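Putative acetyltransferase (Nocardia farcinica, PDB 3D9W) probably transfers the acetyl group of acetyl-CoA to the amino group of arylamines. Local coordinates at residues T46-V57 with F218-S229; G79-G87 with F203-S211. All blocks are in the same frame, centred on the assembly; numbering follows the deposited sequence.

Contact 1 of 2, residues T46-V57 with F218-S229; sequences TTAIPFENLEAV and FTTRPFLQRFHS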
loop_
_atom_site.group_PDB
_atom_site.type_symbol
_atom_site.label_atom_id
_atom_site.label_comp_id
_atom_site.label_asym_id
_atom_site.label_seq_id
_atom_site.Cartn_x
_atom_site.Cartn_y
_atom_site.Cartn_z
ATOM N N THR A 46 -4.684 1.315 6.713
ATOM C CA THR A 46 -4.061 0.031 6.444
ATOM C C THR A 46 -4.911 -1.148 6.862
ATOM O O THR A 46 -4.797 -2.219 6.279
ATOM C CB THR A 46 -2.695 -0.083 7.127
ATOM O OG1 THR A 46 -2.831 0.220 8.523
ATOM C CG2 THR A 46 -1.702 0.869 6.469
ATOM N N THR A 47 -5.766 -0.961 7.865
ATOM C CA THR A 47 -6.608 -2.066 8.340
ATOM C C THR A 47 -8.036 -2.027 7.818
ATOM O O THR A 47 -8.837 -2.908 8.122
ATOM C CB THR A 47 -6.653 -2.135 9.888
ATOM O OG1 THR A 47 -7.285 -0.968 10.413
ATOM C CG2 THR A 47 -5.250 -2.236 10.451
ATOM N N ALA A 48 -8.341 -1.011 7.019
ATOM C CA ALA A 48 -9.673 -0.861 6.464
ATOM C C ALA A 48 -9.733 -1.117 4.958
ATOM O O ALA A 48 -10.604 -1.855 4.487
ATOM C CB ALA A 48 -10.206 0.531 6.771
ATOM N N ILE A 49 -8.806 -0.520 4.210
ATOM C CA ILE A 49 -8.795 -0.644 2.751
ATOM C C ILE A 49 -8.171 -1.926 2.205
ATOM O O ILE A 49 -7.058 -2.280 2.583
ATOM C CB ILE A 49 -8.042 0.549 2.114
ATOM C CG1 ILE A 49 -8.546 1.866 2.713
ATOM C CG2 ILE A 49 -8.231 0.542 0.604
ATOM C CD1 ILE A 49 -10.024 2.091 2.534
ATOM N N PRO A 50 -8.885 -2.645 1.314
ATOM C CA PRO A 50 -8.353 -3.881 0.732
ATOM C C PRO A 50 -7.239 -3.598 -0.291
ATOM O O PRO A 50 -7.101 -2.483 -0.790
ATOM C CB PRO A 50 -9.584 -4.507 0.065
ATOM C CG PRO A 50 -10.709 -4.002 0.855
ATOM C CD PRO A 50 -10.330 -2.553 1.059
ATOM N N PHE A 51 -6.445 -4.612 -0.597
ATOM C CA PHE A 51 -5.383 -4.467 -1.578
ATOM C C PHE A 51 -5.714 -5.357 -2.777
ATOM O O PHE A 51 -6.055 -6.524 -2.613
ATOM C CB PHE A 51 -4.051 -4.877 -0.971
ATOM C CG PHE A 51 -2.906 -4.789 -1.921
ATOM C CD1 PHE A 51 -2.718 -5.762 -2.901
ATOM C CD2 PHE A 51 -2.004 -3.740 -1.836
ATOM C CE1 PHE A 51 -1.646 -5.692 -3.778
ATOM C CE2 PHE A 51 -0.928 -3.658 -2.706
ATOM C CZ PHE A 51 -0.747 -4.638 -3.681
ATOM N N GLU A 52 -5.614 -4.812 -3.984
ATOM C CA GLU A 52 -5.941 -5.601 -5.161
ATOM C C GLU A 52 -5.433 -5.004 -6.458
ATOM O O GLU A 52 -5.225 -3.797 -6.556
ATOM C CB GLU A 52 -7.449 -5.757 -5.264
ATOM C CG GLU A 52 -8.149 -4.432 -5.211
ATOM C CD GLU A 52 -9.301 -4.370 -6.153
ATOM O OE1 GLU A 52 -9.068 -4.607 -7.352
ATOM O OE2 GLU A 52 -10.431 -4.085 -5.705
ATOM N N ASN A 53 -5.264 -5.872 -7.452
ATOM C CA ASN A 53 -4.791 -5.490 -8.776
ATOM C C ASN A 53 -5.811 -5.971 -9.794
ATOM O O ASN A 53 -5.493 -6.146 -10.969
ATOM C CB ASN A 53 -3.434 -6.149 -9.062
ATOM C CG ASN A 53 -3.508 -7.676 -9.067
ATOM O OD1 ASN A 53 -4.313 -8.267 -8.342
ATOM N ND2 ASN A 53 -2.658 -8.319 -9.867
ATOM N N LEU A 54 -7.043 -6.170 -9.343
ATOM C CA LEU A 54 -8.091 -6.678 -10.215
ATOM C C LEU A 54 -8.355 -5.920 -11.523
ATOM O O LEU A 54 -8.538 -6.551 -12.569
ATOM C CB LEU A 54 -9.392 -6.850 -9.426
ATOM C CG LEU A 54 -9.396 -8.043 -8.466
ATOM C CD1 LEU A 54 -10.787 -8.249 -7.913
ATOM C CD2 LEU A 54 -8.948 -9.292 -9.198
ATOM N N GLU A 55 -8.374 -4.590 -11.494
ATOM C CA GLU A 55 -8.615 -3.845 -12.728
ATOM C C GLU A 55 -7.598 -4.233 -13.777
ATOM O O GLU A 55 -7.953 -4.503 -14.922
ATOM C CB GLU A 55 -8.541 -2.340 -12.489
ATOM C CG GLU A 55 -9.710 -1.811 -11.701
ATOM C CD GLU A 55 -11.026 -2.378 -12.199
ATOM O OE1 GLU A 55 -11.460 -2.006 -13.319
ATOM O OE2 GLU A 55 -11.613 -3.210 -11.468
ATOM N N ALA A 56 -6.332 -4.262 -13.369
ATOM C CA ALA A 56 -5.230 -4.627 -14.255
ATOM C C ALA A 56 -5.389 -6.051 -14.808
ATOM O O ALA A 56 -5.080 -6.316 -15.968
ATOM C CB ALA A 56 -3.906 -4.493 -13.511
ATOM N N VAL A 57 -5.876 -6.963 -13.979
ATOM C CA VAL A 57 -6.058 -8.336 -14.415
ATOM C C VAL A 57 -7.241 -8.455 -15.352
ATOM O O VAL A 57 -7.313 -9.373 -16.162
ATOM C CB VAL A 57 -6.304 -9.271 -13.242
ATOM C CG1 VAL A 57 -6.227 -10.707 -13.723
ATOM C CG2 VAL A 57 -5.291 -9.002 -12.137
ATOM N N PHE A 218 2.036 -7.777 -11.678
ATOM C CA PHE A 218 0.757 -7.245 -11.234
ATOM C C PHE A 218 -0.350 -7.303 -12.269
ATOM O O PHE A 218 -1.525 -7.286 -11.923
ATOM C CB PHE A 218 0.932 -5.793 -10.790
ATOM C CG PHE A 218 0.963 -5.613 -9.307
ATOM C CD1 PHE A 218 1.415 -6.639 -8.473
ATOM C CD2 PHE A 218 0.569 -4.402 -8.739
ATOM C CE1 PHE A 218 1.478 -6.459 -7.087
ATOM C CE2 PHE A 218 0.626 -4.200 -7.353
ATOM C CZ PHE A 218 1.082 -5.232 -6.523
ATOM N N THR A 219 0.032 -7.359 -13.536
ATOM C CA THR A 219 -0.925 -7.374 -14.635
ATOM C C THR A 219 -1.382 -8.780 -14.972
ATOM O O THR A 219 -2.377 -8.978 -15.670
ATOM C CB THR A 219 -0.292 -6.789 -15.890
ATOM O OG1 THR A 219 0.884 -7.541 -16.202
ATOM C CG2 THR A 219 0.090 -5.326 -15.672
ATOM N N THR A 220 -0.650 -9.760 -14.468
ATOM C CA THR A 220 -0.955 -11.148 -14.756
ATOM C C THR A 220 -2.126 -11.732 -13.957
ATOM O O THR A 220 -3.279 -11.558 -14.346
ATOM C CB THR A 220 0.315 -11.990 -14.566
ATOM O OG1 THR A 220 0.719 -11.961 -13.188
ATOM C CG2 THR A 220 1.448 -11.410 -15.436
ATOM N N ARG A 221 -1.842 -12.425 -12.855
ATOM C CA ARG A 221 -2.900 -13.025 -12.038
ATOM C C ARG A 221 -3.339 -12.189 -10.830
ATOM O O ARG A 221 -2.690 -11.209 -10.444
ATOM C CB ARG A 221 -2.470 -14.398 -11.520
ATOM C CG ARG A 221 -1.278 -14.366 -10.571
ATOM C CD ARG A 221 -0.085 -14.935 -11.280
ATOM N NE ARG A 221 1.023 -15.214 -10.381
ATOM C CZ ARG A 221 2.104 -15.905 -10.739
ATOM N NH1 ARG A 221 2.203 -16.385 -11.985
ATOM N NH2 ARG A 221 3.089 -16.105 -9.860
ATOM N N PRO A 222 -4.459 -12.580 -10.218
ATOM C CA PRO A 222 -4.993 -11.889 -9.054
ATOM C C PRO A 222 -3.981 -11.867 -7.922
ATOM O O PRO A 222 -3.271 -12.846 -7.692
ATOM C CB PRO A 222 -6.208 -12.728 -8.703
ATOM C CG PRO A 222 -6.700 -13.110 -10.015
ATOM C CD PRO A 222 -5.437 -13.553 -10.717
ATOM N N PHE A 223 -3.907 -10.733 -7.236
ATOM C CA PHE A 223 -3.018 -10.586 -6.094
ATOM C C PHE A 223 -3.736 -9.688 -5.086
ATOM O O PHE A 223 -3.795 -8.468 -5.249
ATOM C CB PHE A 223 -1.688 -9.969 -6.505
ATOM C CG PHE A 223 -0.668 -9.991 -5.414
ATOM C CD1 PHE A 223 -0.101 -11.189 -5.002
ATOM C CD2 PHE A 223 -0.324 -8.824 -4.748
ATOM C CE1 PHE A 223 0.787 -11.226 -3.940
ATOM C CE2 PHE A 223 0.560 -8.849 -3.686
ATOM C CZ PHE A 223 1.115 -10.051 -3.280
ATOM N N LEU A 224 -4.293 -10.302 -4.048
ATOM C CA LEU A 224 -5.040 -9.565 -3.041
ATOM C C LEU A 224 -4.479 -9.695 -1.628
ATOM O O LEU A 224 -4.020 -10.762 -1.207
ATOM C CB LEU A 224 -6.492 -10.047 -3.028
ATOM C CG LEU A 224 -7.159 -10.308 -4.377
ATOM C CD1 LEU A 224 -8.556 -10.862 -4.168
ATOM C CD2 LEU A 224 -7.199 -9.020 -5.173
ATOM N N GLN A 225 -4.515 -8.596 -0.895
ATOM C CA GLN A 225 -4.066 -8.618 0.475
ATOM C C GLN A 225 -5.129 -7.895 1.279
ATOM O O GLN A 225 -5.826 -7.025 0.760
ATOM C CB GLN A 225 -2.736 -7.896 0.639
ATOM C CG GLN A 225 -1.613 -8.443 -0.181
ATOM C CD GLN A 225 -0.331 -7.700 0.079
ATOM O OE1 GLN A 225 0.291 -7.858 1.132
ATOM N NE2 GLN A 225 0.067 -6.864 -0.873
ATOM N N ARG A 226 -5.280 -8.293 2.533
ATOM C CA ARG A 226 -6.224 -7.658 3.435
ATOM C C ARG A 226 -5.413 -7.614 4.710
ATOM O O ARG A 226 -4.860 -8.631 5.133
ATOM C CB ARG A 226 -7.480 -8.508 3.620
ATOM C CG ARG A 226 -8.547 -7.826 4.451
ATOM C CD ARG A 226 -9.015 -6.555 3.780
ATOM N NE ARG A 226 -10.146 -5.969 4.488
ATOM C CZ ARG A 226 -10.046 -5.114 5.499
ATOM N NH1 ARG A 226 -8.857 -4.722 5.932
ATOM N NH2 ARG A 226 -11.138 -4.667 6.095
ATOM N N PHE A 227 -5.310 -6.443 5.318
ATOM C CA PHE A 227 -4.498 -6.344 6.518
ATOM C C PHE A 227 -5.253 -6.000 7.794
ATOM O O PHE A 227 -6.012 -5.031 7.851
ATOM C CB PHE A 227 -3.374 -5.337 6.291
ATOM C CG PHE A 227 -2.357 -5.325 7.376
ATOM C CD1 PHE A 227 -1.653 -6.478 7.686
ATOM C CD2 PHE A 227 -2.116 -4.166 8.111
ATOM C CE1 PHE A 227 -0.727 -6.485 8.716
ATOM C CE2 PHE A 227 -1.191 -4.162 9.145
ATOM C CZ PHE A 227 -0.495 -5.326 9.449
ATOM N N HIS A 228 -5.034 -6.820 8.815
ATOM C CA HIS A 228 -5.662 -6.625 10.111
ATOM C C HIS A 228 -4.561 -6.389 11.151
ATOM O O HIS A 228 -3.384 -6.651 10.884
ATOM C CB HIS A 228 -6.516 -7.847 10.470
ATOM C CG HIS A 228 -7.665 -8.077 9.529
ATOM N ND1 HIS A 228 -8.700 -7.178 9.382
ATOM C CD2 HIS A 228 -7.935 -9.101 8.683
ATOM C CE1 HIS A 228 -9.557 -7.638 8.489
ATOM N NE2 HIS A 228 -9.118 -8.804 8.050
ATOM N N SER A 229 -4.930 -5.884 12.325
ATOM C CA SER A 229 -3.928 -5.602 13.343
ATOM C C SER A 229 -3.266 -6.878 13.831
ATOM O O SER A 229 -2.101 -6.866 14.202
ATOM C CB SER A 229 -4.553 -4.868 14.530
ATOM O OG SER A 229 -5.092 -5.788 15.456
HETATM O O HOH W 1 -6.656 -3.984 4.657
HETATM O O HOH W 2 -9.178 -4.607 10.196
HETATM O O HOH W 3 -4.360 -8.138 -18.074
#

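Contact 2 of 2, residues G79-G87 with F203-S211; sequences GGYCYENAG and FEVGNHFVS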
loop_
_atom_site.group_PDB
_atom_site.type_symbol
_atom_site.label_atom_id
_atom_site.label_comp_id
_atom_site.label_asym_id
_atom_site.label_seq_id
_atom_site.Cartn_x
_atom_site.Cartn_y
_atom_site.Cartn_z
ATOM N N GLY A 79 -10.591 -2.375 -3.589
ATOM C CA GLY A 79 -9.365 -1.848 -3.032
ATOM C C GLY A 79 -8.485 -1.360 -4.161
ATOM O O GLY A 79 -8.972 -1.137 -5.266
ATOM N N GLY A 80 -7.196 -1.186 -3.878
ATOM C CA GLY A 80 -6.247 -0.738 -4.880
ATOM C C GLY A 80 -4.854 -1.115 -4.423
ATOM O O GLY A 80 -4.702 -1.688 -3.350
ATOM N N TYR A 81 -3.835 -0.830 -5.224
ATOM C CA TYR A 81 -2.487 -1.151 -4.791
ATOM C C TYR A 81 -1.761 0.102 -4.302
ATOM O O TYR A 81 -2.397 1.125 -4.059
ATOM C CB TYR A 81 -1.698 -1.894 -5.887
ATOM C CG TYR A 81 -1.758 -1.315 -7.268
ATOM C CD1 TYR A 81 -1.462 0.026 -7.495
ATOM C CD2 TYR A 81 -2.062 -2.126 -8.367
ATOM C CE1 TYR A 81 -1.464 0.549 -8.774
ATOM C CE2 TYR A 81 -2.065 -1.618 -9.654
ATOM C CZ TYR A 81 -1.765 -0.280 -9.852
ATOM O OH TYR A 81 -1.752 0.236 -11.133
ATOM N N CYS A 82 -0.441 0.024 -4.156
ATOM C CA CYS A 82 0.345 1.141 -3.643
ATOM C C CYS A 82 -0.026 2.556 -4.107
ATOM O O CYS A 82 -0.394 3.400 -3.293
ATOM C CB CYS A 82 1.831 0.891 -3.900
ATOM S SG CYS A 82 2.342 0.938 -5.643
ATOM N N TYR A 83 0.070 2.825 -5.402
ATOM C CA TYR A 83 -0.242 4.156 -5.919
ATOM C C TYR A 83 -1.659 4.628 -5.591
ATOM O O TYR A 83 -1.864 5.753 -5.148
ATOM C CB TYR A 83 -0.024 4.191 -7.433
ATOM C CG TYR A 83 1.424 4.032 -7.866
ATOM C CD1 TYR A 83 2.358 5.036 -7.623
ATOM C CD2 TYR A 83 1.857 2.877 -8.519
ATOM C CE1 TYR A 83 3.687 4.898 -8.018
ATOM C CE2 TYR A 83 3.182 2.726 -8.918
ATOM C CZ TYR A 83 4.090 3.744 -8.663
ATOM O OH TYR A 83 5.397 3.617 -9.057
ATOM N N GLU A 84 -2.638 3.768 -5.822
ATOM C CA GLU A 84 -4.019 4.118 -5.545
ATOM C C GLU A 84 -4.161 4.476 -4.073
ATOM O O GLU A 84 -4.735 5.503 -3.716
ATOM C CB GLU A 84 -4.931 2.938 -5.890
ATOM C CG GLU A 84 -4.957 2.579 -7.366
ATOM C CD GLU A 84 -5.592 1.225 -7.631
ATOM O OE1 GLU A 84 -4.965 0.200 -7.304
ATOM O OE2 GLU A 84 -6.720 1.180 -8.166
ATOM N N ASN A 85 -3.621 3.617 -3.220
ATOM C CA ASN A 85 -3.682 3.823 -1.782
ATOM C C ASN A 85 -2.939 5.063 -1.310
ATOM O O ASN A 85 -3.484 5.867 -0.558
ATOM C CB ASN A 85 -3.136 2.597 -1.058
ATOM C CG ASN A 85 -4.228 1.681 -0.571
ATOM O OD1 ASN A 85 -5.097 2.090 0.185
ATOM N ND2 ASN A 85 -4.188 0.434 -0.996
ATOM N N ALA A 86 -1.696 5.224 -1.744
ATOM C CA ALA A 86 -0.907 6.373 -1.324
ATOM C C ALA A 86 -1.495 7.686 -1.827
ATOM O O ALA A 86 -1.487 8.693 -1.115
ATOM C CB ALA A 86 0.537 6.217 -1.800
ATOM N N GLY A 87 -2.009 7.665 -3.054
ATOM C CA GLY A 87 -2.587 8.861 -3.644
ATOM C C GLY A 87 -3.751 9.416 -2.851
ATOM O O GLY A 87 -3.913 10.632 -2.700
ATOM N N PHE A 203 4.266 9.286 -9.899
ATOM C CA PHE A 203 3.422 8.149 -9.558
ATOM C C PHE A 203 2.665 7.668 -10.783
ATOM O O PHE A 203 2.444 6.473 -10.942
ATOM C CB PHE A 203 2.423 8.521 -8.469
ATOM C CG PHE A 203 3.013 8.556 -7.093
ATOM C CD1 PHE A 203 4.387 8.430 -6.905
ATOM C CD2 PHE A 203 2.196 8.719 -5.978
ATOM C CE1 PHE A 203 4.942 8.470 -5.622
ATOM C CE2 PHE A 203 2.745 8.759 -4.692
ATOM C CZ PHE A 203 4.124 8.633 -4.518
ATOM N N GLU A 204 2.273 8.591 -11.656
ATOM C CA GLU A 204 1.537 8.194 -12.848
ATOM C C GLU A 204 2.413 7.327 -13.748
ATOM O O GLU A 204 1.936 6.369 -14.351
ATOM C CB GLU A 204 1.041 9.414 -13.624
ATOM C CG GLU A 204 -0.219 9.104 -14.436
ATOM C CD GLU A 204 -0.357 9.960 -15.698
ATOM O OE1 GLU A 204 -0.141 11.194 -15.618
ATOM O OE2 GLU A 204 -0.698 9.398 -16.768
ATOM N N VAL A 205 3.694 7.669 -13.845
ATOM C CA VAL A 205 4.613 6.884 -14.661
ATOM C C VAL A 205 4.704 5.499 -14.034
ATOM O O VAL A 205 4.473 4.480 -14.685
ATOM C CB VAL A 205 6.031 7.513 -14.678
ATOM C CG1 VAL A 205 7.010 6.601 -15.409
ATOM C CG2 VAL A 205 5.984 8.878 -15.342
ATOM N N GLY A 206 5.046 5.487 -12.751
ATOM C CA GLY A 206 5.177 4.243 -12.023
ATOM C C GLY A 206 3.910 3.430 -12.126
ATOM O O GLY A 206 3.954 2.210 -12.294
ATOM N N ASN A 207 2.773 4.110 -12.039
ATOM C CA ASN A 207 1.501 3.428 -12.116
ATOM C C ASN A 207 1.201 2.896 -13.508
ATOM O O ASN A 207 0.603 1.829 -13.640
ATOM C CB ASN A 207 0.370 4.340 -11.675
ATOM C CG ASN A 207 -0.943 3.605 -11.574
ATOM O OD1 ASN A 207 -1.068 2.647 -10.811
ATOM N ND2 ASN A 207 -1.927 4.041 -12.349
ATOM N N HIS A 208 1.604 3.629 -14.542
ATOM C CA HIS A 208 1.365 3.181 -15.909
ATOM C C HIS A 208 2.194 1.937 -16.219
ATOM O O HIS A 208 1.832 1.139 -17.073
ATOM C CB HIS A 208 1.726 4.260 -16.923
ATOM C CG HIS A 208 1.611 3.796 -18.340
ATOM N ND1 HIS A 208 0.396 3.623 -18.969
ATOM C CD2 HIS A 208 2.552 3.388 -19.222
ATOM C CE1 HIS A 208 0.593 3.129 -20.177
ATOM N NE2 HIS A 208 1.893 2.976 -20.355
ATOM N N PHE A 209 3.316 1.790 -15.527
ATOM C CA PHE A 209 4.187 0.641 -15.718
ATOM C C PHE A 209 3.629 -0.567 -14.975
ATOM O O PHE A 209 3.367 -1.610 -15.569
ATOM C CB PHE A 209 5.602 0.963 -15.207
ATOM C CG PHE A 209 6.547 -0.202 -15.268
ATOM C CD1 PHE A 209 6.615 -1.120 -14.219
ATOM C CD2 PHE A 209 7.324 -0.421 -16.401
ATOM C CE1 PHE A 209 7.444 -2.249 -14.303
ATOM C CE2 PHE A 209 8.156 -1.543 -16.499
ATOM C CZ PHE A 209 8.217 -2.463 -15.448
ATOM N N VAL A 210 3.461 -0.420 -13.669
ATOM C CA VAL A 210 2.948 -1.492 -12.829
ATOM C C VAL A 210 1.668 -2.110 -13.354
ATOM O O VAL A 210 1.489 -3.332 -13.309
ATOM C CB VAL A 210 2.662 -0.984 -11.402
ATOM C CG1 VAL A 210 1.696 -1.918 -10.703
ATOM C CG2 VAL A 210 3.954 -0.889 -10.615
ATOM N N SER A 211 0.784 -1.256 -13.853
ATOM C CA SER A 211 -0.515 -1.699 -14.337
ATOM C C SER A 211 -0.620 -2.118 -15.799
ATOM O O SER A 211 -1.433 -2.982 -16.136
ATOM C CB SER A 211 -1.548 -0.610 -14.075
ATOM O OG SER A 211 -1.236 0.539 -14.840
#

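Contact 1 of 2, residues T46-V57 with F218-S229
Asn53 grips the 218-229 segment with both ends of its side-chain amide. Asn53 ND2 donates to Phe218 O at 2.6 Å. Asn53 ND2 also donates to Arg221 O, at 2.9 Å. Asn53 OD1 accepts from Phe223 N at 2.7 Å. The amide therefore spans the turn that leads into strand 223-227, the edge strand of a four-stranded antiparallel sheet. Asn53 CG lies between the backbone N and the carbonyl carbon (chi1 62°), which turns the amide toward this turn. Beside it, Phe51 pairs with Gln225 as a single antiparallel bridge, a hydrogen-bonded pair: Phe51 N to Gln225 O is 2.8 Å, and Gln225 N binds Phe51 O in return.

At the other end, Arg226 NH1 reaches Thr47 O at 2.8 Å. The bond is nearly straight and lies in the guanidinium plane, but it meets the carbonyl from above its plane. Ala48 O sits over one guanidinium face, and Arg226 NE makes a salt bridge with Asp268. A water accepts from Phe227 N and lies close to Thr46 O and Ile49 O.

Phe51, Phe218 and Phe223 form an aromatic cluster. The Phe218 ring meets the Phe51 ring at CZ, with the planes 74° apart. Phe223 CD2 comes close to Phe51 CE1. Gln225 runs alongside Phe51 and places NE2 over the ring centre, 3.4 Å above the plane. Gln225 NE2 also binds Phe139 O, and Gln225 OE1 binds His232 NE2. Further along, Leu54 and Leu224 cross at about a right angle, with Leu54 CG 4.1 Å from Leu224 CD2.

Contact 2 of 2, residues G79-G87 with F203-S211
Tyr83 is the knob of a buried helix-helix contact, set in a hole formed by Phe203, Gly206, Asn207 and Val210. It joins the start of helix 82-95 to helix 200-212. The short segments run roughly antiparallel at 148°, and their axes come within 10.3 Å. The 79-87 segment carries the Gly-Gly-X-Cys signature of the arylamine N-acetyltransferase family, with Tyr81 at the variable position. In relatives its cysteine, here Cys82, receives the acetyl group, and this is probably so here.

The Tyr83 ring lies against the backbone of the second helix. Phe203 O and Asn207 N are over one face, and Asn207 CB makes a CH-pi contact 4.2 Å from the ring centroid. The phenol end is beside Gly206, which has no side chain to fill that place. One edge of the ring turns toward the face of Phe203 in an offset edge-to-face pair, with centroids 5.4 Å apart and planes at 63°. Ala86 CB borders the same phenylalanine at CE2.

Tyr81, at the N-cap position, supplies the polar link. Tyr81 OH donates to Asn207 OD1 at 2.5 Å, from above the plane of that carbonyl. Asn207 has CG anti to the backbone N (chi1 -173°), which carries its amide across to the tyrosine. Asn207 ND2 binds Val62 O, so both ends of the amide are held. Val210 CG1 sits over the face of the Tyr81 ring, 4.2 Å from its centroid.

Trp11 meets the Phe203 ring, and Phe218 meets the ring of Tyr81. Strand 117-125 borders the contact: Tyr83 and Val210 touch Thr118, Ala86 touches Ala120, and Cys82 touches His119.

Overall arrangement
Contact 2 is wholly buried and joins two helices, while contact 1 is partly buried and sets the loop between two helical ends, and the ends themselves, against the edge strand of a sheet. Contact 1 combines backbone pairing, an asparagine amide and an arginine with an aromatic cluster. Contact 2 relies on two tyrosines and ring faces, with one hydrogen bond across. Their centres are about 12 Å apart. Contact 2 is nested along the chain in the loop that contact 1 closes, and helix 200-212 is the element before strand 223-227. The two also touch: Glu52 OE2, salt-bridged to Arg78, is probably hydrogen-bonded to Gly79 N, and Phe218 and Thr219 pack on Val210 and Ser211.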